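PDB 6ZS0: DMATS type aromatic prenyltransferase from Streptomyces coelicolor, which probably transfers a dimethylallyl group to C5 of the tryptophan indole ring, as a member of the DMATS family of aromatic prenyltransferases. Local coordinates for residues R161-V166 with Q177-L182. Sequence-based numbering, arbitrary orientation.
Sequences RSAATV and QAFDSL
Phe-179 reaches back from the 3-10 turn to the first turns of helix 162-175, and its ring meets Val-166 and Ala-163 in different ways. Val-166 CG1 comes at the ring edge, near the ring plane, 3.9 Å from Phe-179 CD1, and the two side chains cross at about a right angle. One turn earlier on the helix, Ala-163 CB lies 3.9 Å from CZ of Phe-179, while the carbonyl oxygen Ala-163 O approaches Phe-179 CE1 obliquely at 3.6 Å. CG1 of Val-166 stands anti to its own backbone N (chi1 174°), a setting that carries this methyl to the ring; the same methyl makes a looser contact with Leu-182 CD1, at 4.4 Å. In the ABBA barrel, whose antiparallel strands are enclosed by helices, the contact packs the loop leading to strand 191-195 against the start of the helix before it. Val-166 and Leu-182 both also touch Val-205 of strand 202-209. With an alanine here in place of Phe-179 the ring would be gone, which would probably open a gap beside Val-166 CG1 and Ala-163 CB. Within the turn, Ala-178 O accepts hydrogen bonds from both N and OG of Ser-181; Ser-181 OG lies 2.7 Å from Ala-178 O, in the carbonyl plane and on a lone pair.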
loop_
_atom_site.group_PDB
_atom_site.type_symbol
_atom_site.label_atom_id
_atom_site.label_comp_id
_atom_site.label_asym_id
_atom_site.label_seq_id
_atom_site.Cartn_x
_atom_site.Cartn_y
_atom_site.Cartn_z
ATOM N N ARG A 161 16.763 14.132 -8.244
ATOM C CA ARG A 161 17.422 12.903 -8.762
ATOM C C ARG A 161 16.418 11.751 -8.948
ATOM O O ARG A 161 16.857 10.701 -9.451
ATOM C CB ARG A 161 18.547 12.472 -7.820
ATOM C CG ARG A 161 19.729 13.428 -7.780
ATOM C CD ARG A 161 20.936 12.793 -7.113
ATOM N NE ARG A 161 21.397 11.601 -7.825
ATOM C CZ ARG A 161 22.429 10.836 -7.455
ATOM N NH1 ARG A 161 23.122 11.121 -6.361
ATOM N NH2 ARG A 161 22.759 9.783 -8.179
ATOM N N SER A 162 15.142 11.928 -8.590
ATOM C CA SER A 162 14.086 10.870 -8.635
ATOM C C SER A 162 13.954 10.288 -10.046
ATOM O O SER A 162 14.046 9.076 -10.198
ATOM C CB SER A 162 12.747 11.375 -8.160
ATOM O OG SER A 162 12.761 11.635 -6.774
ATOM N N ALA A 163 13.758 11.133 -11.055
ATOM C CA ALA A 163 13.545 10.696 -12.453
ATOM C C ALA A 163 14.720 9.850 -12.933
ATOM O O ALA A 163 14.483 8.783 -13.512
ATOM C CB ALA A 163 13.319 11.904 -13.337
ATOM N N ALA A 164 15.949 10.297 -12.702
ATOM C CA ALA A 164 17.172 9.592 -13.143
ATOM C C ALA A 164 17.264 8.239 -12.430
ATOM O O ALA A 164 17.718 7.220 -13.051
ATOM C CB ALA A 164 18.387 10.453 -12.871
ATOM N N THR A 165 16.852 8.211 -11.159
ATOM C CA THR A 165 16.889 6.966 -10.350
ATOM C C THR A 165 15.901 5.955 -10.933
ATOM O O THR A 165 16.287 4.802 -11.065
ATOM C CB THR A 165 16.658 7.279 -8.871
ATOM O OG1 THR A 165 17.664 8.216 -8.512
ATOM C CG2 THR A 165 16.759 6.065 -7.981
ATOM N N VAL A 166 14.674 6.364 -11.271
ATOM C CA VAL A 166 13.655 5.442 -11.841
ATOM C C VAL A 166 14.150 4.938 -13.207
ATOM O O VAL A 166 14.042 3.706 -13.487
ATOM C CB VAL A 166 12.267 6.087 -11.942
ATOM C CG1 VAL A 166 11.295 5.175 -12.659
ATOM C CG2 VAL A 166 11.712 6.493 -10.574
ATOM N N GLN A 177 14.497 1.716 -22.031
ATOM C CA GLN A 177 14.054 3.118 -21.799
ATOM C C GLN A 177 12.540 3.156 -21.494
ATOM O O GLN A 177 11.892 4.137 -21.869
ATOM C CB GLN A 177 14.495 4.003 -22.974
ATOM C CG GLN A 177 16.018 4.168 -23.085
ATOM C CD GLN A 177 16.733 4.329 -21.755
ATOM O OE1 GLN A 177 16.603 5.342 -21.062
ATOM N NE2 GLN A 177 17.511 3.320 -21.385
ATOM N N ALA A 178 12.017 2.159 -20.762
ATOM C CA ALA A 178 10.614 2.096 -20.266
ATOM C C ALA A 178 10.224 3.419 -19.570
ATOM O O ALA A 178 9.040 3.834 -19.627
ATOM C CB ALA A 178 10.461 0.910 -19.340
ATOM N N PHE A 179 11.163 4.082 -18.917
ATOM C CA PHE A 179 10.905 5.380 -18.247
ATOM C C PHE A 179 10.104 6.305 -19.165
ATOM O O PHE A 179 9.203 7.018 -18.679
ATOM C CB PHE A 179 12.197 6.085 -17.854
ATOM C CG PHE A 179 11.922 7.388 -17.165
ATOM C CD1 PHE A 179 11.563 7.408 -15.827
ATOM C CD2 PHE A 179 11.935 8.580 -17.876
ATOM C CE1 PHE A 179 11.284 8.611 -15.198
ATOM C CE2 PHE A 179 11.640 9.779 -17.250
ATOM C CZ PHE A 179 11.306 9.789 -15.914
ATOM N N ASP A 180 10.438 6.313 -20.455
ATOM C CA ASP A 180 9.842 7.246 -21.453
ATOM C C ASP A 180 8.398 6.871 -21.815
ATOM O O ASP A 180 7.737 7.725 -22.410
ATOM C CB ASP A 180 10.756 7.361 -22.674
ATOM C CG ASP A 180 12.068 8.015 -22.300
ATOM O OD1 ASP A 180 12.020 9.041 -21.604
ATOM O OD2 ASP A 180 13.123 7.488 -22.687
ATOM N N SER A 181 7.903 5.695 -21.427
ATOM C CA SER A 181 6.490 5.266 -21.610
ATOM C C SER A 181 5.593 5.829 -20.495
ATOM O O SER A 181 4.365 5.745 -20.634
ATOM C CB SER A 181 6.371 3.772 -21.660
ATOM O OG SER A 181 6.565 3.219 -20.363
ATOM N N LEU A 182 6.173 6.354 -19.418
ATOM C CA LEU A 182 5.382 6.822 -18.247
ATOM C C LEU A 182 4.747 8.175 -18.569
ATOM O O LEU A 182 5.382 9.033 -19.197
ATOM C CB LEU A 182 6.264 6.923 -17.007
ATOM C CG LEU A 182 6.851 5.620 -16.480
ATOM C CD1 LEU A 182 7.964 5.920 -15.493
ATOM C CD2 LEU A 182 5.789 4.753 -15.844
#